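Local coordinates for ErfK/YbiS/YcfS/YnhG family protein (Xylanimonas cellulosilytica, PDB 4LPQ) that probably cross-links peptidoglycan as an L,D-transpeptidase in cell wall biosynthesis, carrying a putative peptidoglycan-binding domain ahead of its YkuD-type catalytic domain, at residues Ile109-Gly114 against Val182-Ala187; Gly133-Tyr138 against Tyr159-Tyr164; Thr148-Asp153 against Ala177-Val182; Gly152-Pro157 against Ala165-Ser170. All blocks are in the same frame, centred on the assembly; numbering follows the deposited sequence.

Interaction 1 (Ile109-Gly114 against Val182-Ala187); sequences INASSG and VRVSNA
Ile109 and Val184 meet branch against branch, their side chains slanted across one another, with CG2 of Ile109 lying 3.6 Å from CG1 of Val184. CG2 of Ile109 stands anti to the backbone N; in Val184 chi1 of -58° puts CG1 anti to the carbonyl carbon, and these two methyls meet. The CB of Ala111 continues this apolar row, sitting 4.0 Å from CG1 of Val182 and 4.2 Å from CG1 of Val184. Leu192 of helix 186-196 packs on Ile109, and Met189 of the same helix on Val184, so the row belongs to the interior between sheet and helix in the YkuD catalytic domain. Alongside it the backbones form a single antiparallel bridge, a hydrogen-bonded pair of Ser112 and Arg183. Arg183 N donates to Ser112 O almost straight (2.9 Å, 176°), and Ser112 N returns a more bent bond to a lone pair of Arg183 O (3.0 Å, 146°). That same carbonyl O receives a CA-H contact from Ala111 CA at 3.1 Å. Where the chains diverge, a water takes over, donating to Asn110 O and accepting from Ser185 N. Arg183 NH1 has its own partner outside the two segments, Ser171 O.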
loop_
_atom_site.group_PDB
_atom_site.type_symbol
_atom_site.label_atom_id
_atom_site.label_comp_id
_atom_site.label_asym_id
_atom_site.label_seq_id
_atom_site.Cartn_x
_atom_site.Cartn_y
_atom_site.Cartn_z
ATOM N N ILE A 109 0.510 -2.745 3.208
ATOM C CA ILE A 109 0.382 -1.329 2.924
ATOM C C ILE A 109 -0.385 -1.169 1.609
ATOM O O ILE A 109 -0.015 -1.836 0.607
ATOM C CB ILE A 109 1.792 -0.687 2.899
ATOM C CG1 ILE A 109 2.359 -0.619 4.298
ATOM C CG2 ILE A 109 1.767 0.696 2.294
ATOM C CD1 ILE A 109 3.857 -0.459 4.363
ATOM N N ASN A 110 -1.403 -0.276 1.605
ATOM C CA ASN A 110 -2.072 -0.008 0.342
ATOM C C ASN A 110 -1.099 0.644 -0.642
ATOM O O ASN A 110 -0.354 1.550 -0.329
ATOM C CB ASN A 110 -3.227 0.942 0.623
ATOM C CG ASN A 110 -4.081 1.212 -0.600
ATOM O OD1 ASN A 110 -4.557 0.268 -1.214
ATOM N ND2 ASN A 110 -4.233 2.488 -0.945
ATOM N N ALA A 111 -1.134 0.148 -1.912
ATOM C CA ALA A 111 -0.229 0.594 -2.964
ATOM C C ALA A 111 -0.985 0.868 -4.260
ATOM O O ALA A 111 -2.101 0.375 -4.467
ATOM C CB ALA A 111 0.917 -0.435 -3.176
ATOM N N SER A 112 -0.353 1.623 -5.189
ATOM C CA SER A 112 -0.860 1.773 -6.499
ATOM C C SER A 112 0.282 1.887 -7.433
ATOM O O SER A 112 1.187 2.694 -7.274
ATOM C CB SER A 112 -1.773 3.017 -6.570
ATOM O OG SER A 112 -2.351 3.185 -7.854
ATOM N N SER A 113 0.265 1.037 -8.488
ATOM C CA SER A 113 1.316 0.920 -9.476
ATOM C C SER A 113 0.901 1.359 -10.870
ATOM O O SER A 113 -0.088 2.056 -10.994
ATOM C CB SER A 113 1.925 -0.476 -9.430
ATOM O OG SER A 113 0.970 -1.434 -9.891
ATOM N N GLY A 114 1.658 1.001 -11.901
ATOM C CA GLY A 114 1.421 1.566 -13.211
ATOM C C GLY A 114 0.103 1.192 -13.851
ATOM O O GLY A 114 -0.305 0.050 -13.761
ATOM N N VAL A 182 5.691 2.692 -7.706
ATOM C CA VAL A 182 4.752 2.155 -6.738
ATOM C C VAL A 182 4.512 3.138 -5.653
ATOM O O VAL A 182 5.427 3.436 -4.866
ATOM C CB VAL A 182 5.273 0.816 -6.185
ATOM C CG1 VAL A 182 4.322 0.253 -5.170
ATOM C CG2 VAL A 182 5.525 -0.179 -7.357
ATOM N N ARG A 183 3.314 3.669 -5.536
ATOM C CA ARG A 183 2.926 4.665 -4.577
ATOM C C ARG A 183 2.376 4.005 -3.286
ATOM O O ARG A 183 1.621 3.037 -3.389
ATOM C CB ARG A 183 1.718 5.509 -5.130
ATOM C CG ARG A 183 2.025 6.209 -6.368
ATOM C CD ARG A 183 0.697 6.853 -6.751
ATOM N NE ARG A 183 0.946 7.569 -7.900
ATOM C CZ ARG A 183 0.048 8.235 -8.535
ATOM N NH1 ARG A 183 -1.197 8.346 -8.034
ATOM N NH2 ARG A 183 0.439 8.765 -9.644
ATOM N N VAL A 184 2.692 4.616 -2.182
ATOM C CA VAL A 184 2.121 4.322 -0.856
ATOM C C VAL A 184 1.873 5.650 -0.147
ATOM O O VAL A 184 2.316 6.690 -0.625
ATOM C CB VAL A 184 3.011 3.392 -0.005
ATOM C CG1 VAL A 184 3.244 2.058 -0.743
ATOM C CG2 VAL A 184 4.312 4.078 0.352
ATOM N N SER A 185 1.196 5.652 0.994
ATOM C CA SER A 185 1.015 6.904 1.734
ATOM C C SER A 185 2.324 7.462 2.258
ATOM O O SER A 185 3.272 6.691 2.487
ATOM C CB SER A 185 0.025 6.762 2.881
ATOM O OG SER A 185 0.574 5.984 3.945
ATOM N N ASN A 186 2.383 8.744 2.509
ATOM C CA ASN A 186 3.589 9.300 3.120
ATOM C C ASN A 186 3.905 8.669 4.489
ATOM O O ASN A 186 5.025 8.415 4.783
ATOM C CB ASN A 186 3.482 10.813 3.197
ATOM C CG ASN A 186 3.521 11.530 1.888
ATOM O OD1 ASN A 186 3.804 11.013 0.858
ATOM N ND2 ASN A 186 3.213 12.793 1.993
ATOM N N ALA A 187 2.833 8.431 5.276
ATOM C CA ALA A 187 3.006 7.803 6.554
ATOM C C ALA A 187 3.600 6.406 6.432
ATOM O O ALA A 187 4.456 6.009 7.202
ATOM C CB ALA A 187 1.714 7.806 7.305
HETATM O O HOH W 1 -0.691 3.486 1.534
#

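Interaction 2 (Gly133-Tyr138 against Tyr159-Tyr164); sequences GDFAVY and YFRGGY
Tyr138 reaches across to Gly162 with its hydroxyl, an unusual link in which an exposed ring spans the corner of the chain and OH donates to Gly162 O at 2.7 Å. The donor arrives from the side of the carbonyl, at a C=O...O angle of 117° and tilted from its plane. With chi1 at 73°, CG of Tyr138 lies between the backbone N and the carbonyl carbon, which starts the ring on its course toward Tyr159 and Gly162. Phe160 C, Arg161 N and Gly162 O line the rim of the ring near its plane, while CE1 touches CB of Tyr159 at 3.6 Å. At the base of the same residue, Tyr138 N gives a bond of 2.9 Å to Tyr159 O, nearly along the C=O axis. Here strand 133-140 meets the end of strand 154-159, which turns into the hairpin leading to strand 164-168. That hairpin closes with a type II' turn from Arg161 to Tyr164 and a classic beta bulge, Phe160 and Arg161 both facing Tyr164; Tyr164 O accepts from the backbone N of each. A water accepts from Ala136 N and donates to Phe160 O, bridging the parting chains. Separately, Phe160 CA makes a CA-H contact of 3.4 Å with Ala136 O. Beyond it the rings of Phe135 and Phe160 lie obliquely, planes 40° apart, with Phe135 CD2 4.0 Å from Phe160 CD1. The extended Arg161 chain slants over Phe135: its CB sits above one face toward the rim, and its CD approaches CE1 at 3.6 Å. Leu206 of strand 203-206 touches both phenylalanines.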
loop_
_atom_site.group_PDB
_atom_site.type_symbol
_atom_site.label_atom_id
_atom_site.label_comp_id
_atom_site.label_asym_id
_atom_site.label_seq_id
_atom_site.Cartn_x
_atom_site.Cartn_y
_atom_site.Cartn_z
ATOM N N GLY A 133 9.596 -8.780 -11.236
ATOM C CA GLY A 133 10.920 -9.322 -11.048
ATOM C C GLY A 133 11.494 -9.119 -9.700
ATOM O O GLY A 133 10.802 -8.819 -8.758
ATOM N N ASP A 134 12.812 -9.439 -9.606
ATOM C CA ASP A 134 13.474 -9.507 -8.355
ATOM C C ASP A 134 14.614 -8.472 -8.370
ATOM O O ASP A 134 15.600 -8.702 -9.084
ATOM C CB ASP A 134 13.986 -10.917 -8.237
ATOM C CG ASP A 134 14.203 -11.401 -6.924
ATOM O OD1 ASP A 134 14.530 -10.666 -6.038
ATOM O OD2 ASP A 134 14.134 -12.700 -6.802
ATOM N N PHE A 135 14.418 -7.398 -7.638
ATOM C CA PHE A 135 15.247 -6.215 -7.708
ATOM C C PHE A 135 15.769 -5.852 -6.324
ATOM O O PHE A 135 15.587 -6.638 -5.356
ATOM C CB PHE A 135 14.438 -5.044 -8.293
ATOM C CG PHE A 135 13.872 -5.344 -9.603
ATOM C CD1 PHE A 135 14.625 -5.392 -10.750
ATOM C CD2 PHE A 135 12.481 -5.582 -9.786
ATOM C CE1 PHE A 135 14.066 -5.743 -11.987
ATOM C CE2 PHE A 135 11.959 -5.864 -11.023
ATOM C CZ PHE A 135 12.745 -5.948 -12.134
ATOM N N ALA A 136 16.444 -4.734 -6.158
ATOM C CA ALA A 136 16.954 -4.300 -4.875
ATOM C C ALA A 136 16.998 -2.778 -4.861
ATOM O O ALA A 136 17.248 -2.145 -5.858
ATOM C CB ALA A 136 18.375 -4.864 -4.644
ATOM N N VAL A 137 16.758 -2.226 -3.667
ATOM C CA VAL A 137 16.950 -0.810 -3.470
ATOM C C VAL A 137 18.406 -0.457 -3.754
ATOM O O VAL A 137 19.304 -1.065 -3.120
ATOM C CB VAL A 137 16.558 -0.371 -2.044
ATOM C CG1 VAL A 137 16.842 1.083 -1.822
ATOM C CG2 VAL A 137 15.097 -0.724 -1.742
ATOM N N TYR A 138 18.636 0.483 -4.649
ATOM C CA TYR A 138 20.013 0.832 -5.029
ATOM C C TYR A 138 20.363 2.284 -4.743
ATOM O O TYR A 138 21.536 2.678 -4.715
ATOM C CB TYR A 138 20.340 0.498 -6.492
ATOM C CG TYR A 138 19.698 1.434 -7.502
ATOM C CD1 TYR A 138 18.410 1.203 -7.992
ATOM C CD2 TYR A 138 20.379 2.524 -7.960
ATOM C CE1 TYR A 138 17.866 2.104 -8.909
ATOM C CE2 TYR A 138 19.880 3.380 -8.864
ATOM C CZ TYR A 138 18.601 3.199 -9.329
ATOM O OH TYR A 138 18.111 4.091 -10.183
ATOM N N TYR A 159 14.578 3.758 -4.825
ATOM C CA TYR A 159 14.640 3.342 -6.190
ATOM C C TYR A 159 15.122 1.891 -6.290
ATOM O O TYR A 159 16.085 1.519 -5.633
ATOM C CB TYR A 159 15.606 4.212 -7.001
ATOM C CG TYR A 159 15.243 5.629 -7.052
ATOM C CD1 TYR A 159 15.507 6.491 -6.014
ATOM C CD2 TYR A 159 14.624 6.143 -8.168
ATOM C CE1 TYR A 159 15.144 7.818 -6.043
ATOM C CE2 TYR A 159 14.279 7.496 -8.233
ATOM C CZ TYR A 159 14.572 8.341 -7.175
ATOM O OH TYR A 159 14.228 9.703 -7.202
ATOM N N PHE A 160 14.446 1.072 -7.108
ATOM C CA PHE A 160 14.803 -0.323 -7.285
ATOM C C PHE A 160 15.122 -0.732 -8.694
ATOM O O PHE A 160 15.710 -1.828 -8.884
ATOM C CB PHE A 160 13.764 -1.293 -6.680
ATOM C CG PHE A 160 12.378 -1.143 -7.324
ATOM C CD1 PHE A 160 12.032 -1.864 -8.450
ATOM C CD2 PHE A 160 11.411 -0.300 -6.798
ATOM C CE1 PHE A 160 10.799 -1.763 -9.037
ATOM C CE2 PHE A 160 10.193 -0.181 -7.401
ATOM C CZ PHE A 160 9.906 -0.885 -8.520
ATOM N N ARG A 161 14.810 0.037 -9.743
ATOM C CA ARG A 161 15.232 -0.283 -11.112
ATOM C C ARG A 161 15.161 0.979 -11.921
ATOM O O ARG A 161 14.052 1.433 -12.217
ATOM C CB ARG A 161 14.347 -1.396 -11.738
ATOM C CG ARG A 161 14.849 -1.861 -13.077
ATOM C CD ARG A 161 13.733 -2.602 -13.776
ATOM N NE ARG A 161 14.093 -3.311 -14.919
ATOM C CZ ARG A 161 13.690 -3.066 -16.142
ATOM N NH1 ARG A 161 13.151 -1.929 -16.425
ATOM N NH2 ARG A 161 13.999 -3.911 -17.122
ATOM N N GLY A 162 16.276 1.590 -12.227
ATOM C CA GLY A 162 16.252 2.848 -12.952
ATOM C C GLY A 162 15.360 3.822 -12.179
ATOM O O GLY A 162 15.571 4.067 -10.979
ATOM N N GLY A 163 14.452 4.471 -12.884
ATOM C CA GLY A 163 13.550 5.418 -12.274
ATOM C C GLY A 163 12.404 4.867 -11.486
ATOM O O GLY A 163 11.652 5.573 -10.877
ATOM N N TYR A 164 12.251 3.570 -11.514
ATOM C CA TYR A 164 11.186 2.888 -10.798
ATOM C C TYR A 164 11.541 2.826 -9.310
ATOM O O TYR A 164 12.606 2.319 -8.884
ATOM C CB TYR A 164 10.920 1.480 -11.293
ATOM C CG TYR A 164 10.434 1.420 -12.709
ATOM C CD1 TYR A 164 9.094 1.598 -12.992
ATOM C CD2 TYR A 164 11.230 1.146 -13.748
ATOM C CE1 TYR A 164 8.598 1.618 -14.265
ATOM C CE2 TYR A 164 10.765 1.118 -15.023
ATOM C CZ TYR A 164 9.425 1.328 -15.295
ATOM O OH TYR A 164 8.991 1.305 -16.607
HETATM O O HOH W 2 17.679 -3.548 -8.570
#

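Interaction 3 (Thr148-Asp153 against Ala177-Val182); sequences TLELGD and ASHGCV
The loop that delivers the predicted nucleophile Cys181 of the YkuD domain is clasped here by the carboxylate of Glu150. This is the Ser-His-Gly-Cys stretch familiar from L,D-transpeptidases, and the glutamate grips it through two backbone amides. OE1 accepts from His179 N on its syn lone pair (2.9 Å, 171°). OE2 is met from above the carboxylate plane by Cys181 N, at 2.8 Å. A bend at chi2 (-62°) turns CD of Glu150 back toward the loop, and CG lies 3.8 Å from Cys181 SG. The buried carboxylate thus helps fix the backbone on both sides of Gly180, and the charge of Arg183 lies nearby, in a long, weak ion pair of NH2 with OE1. Within the loop, Ser178 makes an ST turn: its OG accepts from Gly180 N and donates to a lone pair of Cys181 O at 2.7 Å. Leu149 packs beside the sulfur of Cys181, with CD2 4.2 Å from SG. The imidazole of His179, stacked with Tyr119, turns its ND1 edge to the backbone of Leu149. Leu151 crosses it obliquely, CG standing 3.6 Å from CE1, and ND1 donates to Leu149 O at 2.8 Å, the oxygen lying just 1° out of the ring plane.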
loop_
_atom_site.group_PDB
_atom_site.type_symbol
_atom_site.label_atom_id
_atom_site.label_comp_id
_atom_site.label_asym_id
_atom_site.label_seq_id
_atom_site.Cartn_x
_atom_site.Cartn_y
_atom_site.Cartn_z
ATOM N N THR A 148 11.571 11.378 -13.449
ATOM C CA THR A 148 11.509 11.315 -14.944
ATOM C C THR A 148 10.307 10.544 -15.453
ATOM O O THR A 148 9.909 10.738 -16.607
ATOM C CB THR A 148 12.858 10.706 -15.558
ATOM O OG1 THR A 148 13.165 9.340 -15.114
ATOM C CG2 THR A 148 13.994 11.590 -15.155
ATOM N N LEU A 149 9.765 9.653 -14.599
ATOM C CA LEU A 149 8.621 8.793 -14.953
ATOM C C LEU A 149 7.318 9.442 -14.552
ATOM O O LEU A 149 6.398 9.603 -15.349
ATOM C CB LEU A 149 8.727 7.399 -14.243
ATOM C CG LEU A 149 9.567 6.355 -14.921
ATOM C CD1 LEU A 149 11.055 6.773 -14.905
ATOM C CD2 LEU A 149 9.350 5.055 -14.156
ATOM N N GLU A 150 7.183 9.716 -13.282
ATOM C CA GLU A 150 5.951 10.225 -12.698
ATOM C C GLU A 150 5.750 11.713 -12.945
ATOM O O GLU A 150 6.736 12.440 -12.944
ATOM C CB GLU A 150 5.845 9.921 -11.217
ATOM C CG GLU A 150 6.006 8.437 -10.863
ATOM C CD GLU A 150 4.942 7.502 -11.473
ATOM O OE1 GLU A 150 3.818 7.894 -11.562
ATOM O OE2 GLU A 150 5.366 6.467 -11.952
ATOM N N LEU A 151 4.498 12.134 -13.047
ATOM C CA LEU A 151 4.199 13.562 -13.210
ATOM C C LEU A 151 4.325 14.418 -12.001
ATOM O O LEU A 151 4.729 15.605 -12.078
ATOM C CB LEU A 151 2.783 13.683 -13.738
ATOM C CG LEU A 151 2.580 13.295 -15.173
ATOM C CD1 LEU A 151 1.152 13.551 -15.599
ATOM C CD2 LEU A 151 3.559 14.143 -16.025
ATOM N N GLY A 152 3.945 13.891 -10.866
ATOM C CA GLY A 152 4.075 14.732 -9.637
ATOM C C GLY A 152 5.413 14.431 -8.963
ATOM O O GLY A 152 6.324 13.733 -9.501
ATOM N N ASP A 153 5.554 14.946 -7.781
ATOM C CA ASP A 153 6.731 14.685 -6.959
ATOM C C ASP A 153 6.508 13.409 -6.115
ATOM O O ASP A 153 5.376 12.982 -5.841
ATOM C CB ASP A 153 7.060 15.858 -6.041
ATOM C CG ASP A 153 7.565 17.079 -6.801
ATOM O OD1 ASP A 153 8.197 16.998 -7.875
ATOM O OD2 ASP A 153 7.309 18.149 -6.266
ATOM N N ALA A 177 -2.682 3.495 -10.833
ATOM C CA ALA A 177 -2.893 4.836 -11.317
ATOM C C ALA A 177 -1.600 5.540 -11.770
ATOM O O ALA A 177 -1.694 6.699 -12.230
ATOM C CB ALA A 177 -3.532 5.684 -10.227
ATOM N N SER A 178 -0.438 4.923 -11.545
ATOM C CA SER A 178 0.833 5.598 -11.799
ATOM C C SER A 178 1.356 5.471 -13.206
ATOM O O SER A 178 0.815 4.754 -14.025
ATOM C CB SER A 178 1.868 5.154 -10.763
ATOM O OG SER A 178 2.428 3.948 -11.149
ATOM N N HIS A 179 2.522 6.093 -13.436
ATOM C CA HIS A 179 3.294 5.848 -14.687
ATOM C C HIS A 179 4.269 4.708 -14.573
ATOM O O HIS A 179 5.049 4.453 -15.481
ATOM C CB HIS A 179 4.059 7.077 -15.126
ATOM C CG HIS A 179 3.213 8.106 -15.719
ATOM N ND1 HIS A 179 3.734 9.297 -16.136
ATOM C CD2 HIS A 179 1.936 8.100 -16.133
ATOM C CE1 HIS A 179 2.797 10.025 -16.725
ATOM N NE2 HIS A 179 1.710 9.294 -16.797
ATOM N N GLY A 180 4.210 3.980 -13.442
ATOM C CA GLY A 180 5.047 2.864 -13.260
ATOM C C GLY A 180 5.636 2.736 -11.872
ATOM O O GLY A 180 5.989 1.600 -11.437
ATOM N N CYS A 181 5.890 3.857 -11.150
ATOM C CA CYS A 181 6.384 3.697 -9.799
ATOM C C CYS A 181 5.269 3.132 -8.893
ATOM O O CYS A 181 4.088 3.088 -9.265
ATOM C CB CYS A 181 6.817 5.007 -9.295
ATOM S SG CYS A 181 8.372 5.573 -10.084
ATOM N N VAL A 182 5.691 2.692 -7.706
ATOM C CA VAL A 182 4.752 2.155 -6.738
ATOM C C VAL A 182 4.512 3.138 -5.653
ATOM O O VAL A 182 5.427 3.436 -4.866
ATOM C CB VAL A 182 5.273 0.816 -6.185
ATOM C CG1 VAL A 182 4.322 0.253 -5.170
ATOM C CG2 VAL A 182 5.525 -0.179 -7.357
#

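Interaction 4 (Gly152-Pro157 against Ala165-Ser170); sequences GDMWRP and AVHGSS
Met154, a selenomethionine, lies over one face of the His167 imidazole, and this aromatic contact dominates the side-chain packing. The two side chains cross at about a right angle. CG stands above the ring centre in a CH-pi contact, 3.5 Å from the centroid of His167 and 7° off the normal; SE follows over the same face, closest to CD2 at 3.6 Å. In His167, chi1 of 67° sets CG between the backbone N and the carbonyl carbon, on the side where Met154 CB and CG meet it. Apolar packing continues beside it, where Pro157 CB is 4.0 Å from Ala165 CB. Hydrogen bonding joins Trp155 and Gly168 as an antiparallel hydrogen-bonded pair: Gly168 N donates to a lone pair of Trp155 O (2.9 Å), and Trp155 N returns a bond to Gly168 O (3.0 Å). Gly168 O takes a second donor, His167 ND1 at 2.8 Å, from the opposite face of its carbonyl plane, which fixes the rotation of the imidazole. A water donating to Asp153 O also bonds with Ser169 OG. Arg156 leads away from strand 164-168 to salt bridges with Asp142 and Asp194. The hairpin of strands 154-159 and 164-168 so presents the predicted proton donor/acceptor, His167, next to Cys181, the histidine-cysteine pairing of the YkuD active site.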
loop_
_atom_site.group_PDB
_atom_site.type_symbol
_atom_site.label_atom_id
_atom_site.label_comp_id
_atom_site.label_asym_id
_atom_site.label_seq_id
_atom_site.Cartn_x
_atom_site.Cartn_y
_atom_site.Cartn_z
ATOM N N GLY A 152 3.945 13.891 -10.866
ATOM C CA GLY A 152 4.075 14.732 -9.637
ATOM C C GLY A 152 5.413 14.431 -8.963
ATOM O O GLY A 152 6.324 13.733 -9.501
ATOM N N ASP A 153 5.554 14.946 -7.781
ATOM C CA ASP A 153 6.731 14.685 -6.959
ATOM C C ASP A 153 6.508 13.409 -6.115
ATOM O O ASP A 153 5.376 12.982 -5.841
ATOM C CB ASP A 153 7.060 15.858 -6.041
ATOM C CG ASP A 153 7.565 17.079 -6.801
ATOM O OD1 ASP A 153 8.197 16.998 -7.875
ATOM O OD2 ASP A 153 7.309 18.149 -6.266
HETATM N N MSE A 154 7.606 12.859 -5.685
HETATM C CA MSE A 154 7.669 11.650 -4.947
HETATM C C MSE A 154 8.250 11.959 -3.574
HETATM O O MSE A 154 9.302 12.583 -3.410
HETATM C CB MSE A 154 8.653 10.656 -5.589
HETATM C CG MSE A 154 8.188 10.248 -6.984
HETATM SE SE MSE A 154 9.326 8.776 -7.789
HETATM C CE MSE A 154 10.888 9.749 -7.750
ATOM N N TRP A 155 7.596 11.441 -2.526
ATOM C CA TRP A 155 8.060 11.584 -1.133
ATOM C C TRP A 155 8.974 10.461 -0.720
ATOM O O TRP A 155 8.530 9.287 -0.696
ATOM C CB TRP A 155 6.860 11.724 -0.170
ATOM C CG TRP A 155 7.272 11.848 1.261
ATOM C CD1 TRP A 155 7.056 10.923 2.237
ATOM C CD2 TRP A 155 7.938 12.952 1.869
ATOM N NE1 TRP A 155 7.560 11.417 3.441
ATOM C CE2 TRP A 155 8.092 12.657 3.223
ATOM C CE3 TRP A 155 8.464 14.172 1.383
ATOM C CZ2 TRP A 155 8.762 13.510 4.088
ATOM C CZ3 TRP A 155 9.152 14.981 2.217
ATOM C CH2 TRP A 155 9.279 14.671 3.568
ATOM N N ARG A 156 10.226 10.745 -0.438
ATOM C CA ARG A 156 11.189 9.781 0.054
ATOM C C ARG A 156 11.263 8.534 -0.822
ATOM O O ARG A 156 11.170 7.417 -0.284
ATOM C CB ARG A 156 10.935 9.526 1.527
ATOM C CG ARG A 156 10.858 10.760 2.424
ATOM C CD ARG A 156 10.711 10.407 3.883
ATOM N NE ARG A 156 11.917 9.934 4.494
ATOM C CZ ARG A 156 11.966 9.475 5.706
ATOM N NH1 ARG A 156 10.878 9.241 6.393
ATOM N NH2 ARG A 156 13.168 9.235 6.266
ATOM N N PRO A 157 11.531 8.707 -2.120
ATOM C CA PRO A 157 11.670 7.505 -2.972
ATOM C C PRO A 157 12.860 6.608 -2.603
ATOM O O PRO A 157 13.943 7.086 -2.327
ATOM C CB PRO A 157 11.802 8.125 -4.344
ATOM C CG PRO A 157 12.447 9.477 -4.114
ATOM C CD PRO A 157 11.782 9.964 -2.861
ATOM N N ALA A 165 10.624 3.428 -8.513
ATOM C CA ALA A 165 10.774 3.572 -7.109
ATOM C C ALA A 165 9.493 3.268 -6.390
ATOM O O ALA A 165 8.394 3.335 -6.934
ATOM C CB ALA A 165 11.161 5.024 -6.768
ATOM N N VAL A 166 9.628 2.942 -5.105
ATOM C CA VAL A 166 8.539 2.992 -4.096
ATOM C C VAL A 166 8.627 4.368 -3.441
ATOM O O VAL A 166 9.715 4.817 -3.045
ATOM C CB VAL A 166 8.709 1.892 -3.032
ATOM C CG1 VAL A 166 7.552 1.934 -2.041
ATOM C CG2 VAL A 166 8.751 0.521 -3.699
ATOM N N HIS A 167 7.500 5.061 -3.360
ATOM C CA HIS A 167 7.490 6.420 -2.794
ATOM C C HIS A 167 6.206 6.794 -2.195
ATOM O O HIS A 167 5.165 6.198 -2.541
ATOM C CB HIS A 167 7.904 7.450 -3.874
ATOM C CG HIS A 167 6.890 7.575 -4.974
ATOM N ND1 HIS A 167 5.836 8.469 -4.923
ATOM C CD2 HIS A 167 6.779 6.916 -6.140
ATOM C CE1 HIS A 167 5.126 8.328 -6.044
ATOM N NE2 HIS A 167 5.654 7.378 -6.780
ATOM N N GLY A 168 6.199 7.770 -1.336
ATOM C CA GLY A 168 4.958 8.363 -0.874
ATOM C C GLY A 168 4.322 9.310 -1.875
ATOM O O GLY A 168 4.997 9.968 -2.684
ATOM N N SER A 169 3.009 9.302 -1.845
ATOM C CA SER A 169 2.199 10.075 -2.785
ATOM C C SER A 169 0.986 10.633 -2.115
ATOM O O SER A 169 0.552 10.090 -1.094
ATOM C CB SER A 169 1.803 9.216 -3.970
ATOM O OG SER A 169 1.242 9.948 -5.056
ATOM N N SER A 170 0.352 11.652 -2.689
ATOM C CA SER A 170 -0.880 12.152 -2.119
ATOM C C SER A 170 -2.109 11.313 -2.347
ATOM O O SER A 170 -3.090 11.477 -1.635
ATOM C CB SER A 170 -1.191 13.553 -2.698
ATOM O OG SER A 170 -1.339 13.447 -4.131
HETATM O O HOH W 3 3.532 11.099 -6.599
#

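In the fold
All four contacts fall within the catalytic domain and gather round its predicted active site. Interactions 3 and 4, with centres 8 Å apart, begin from overlapping pieces of chain and bring Cys181 and His167 together. Strands 164-168 and 182-184, parallel neighbours in the mixed sheet, connect interaction 4 to interaction 1, also 8 Å away, through probable hydrogen bonds such as Val184 N to His167 O. Interaction 1 closes the long loop of chain inside which the other three are nested; within it the segments of interaction 2 alternate with those of interactions 3 and 4. Interaction 2, about 15 Å from interaction 1 between centres, lies farther out at the hairpin tip, where Gly163 O packs on Cys181 SG. Sheet and loops thus converge on what is probably one catalytic centre.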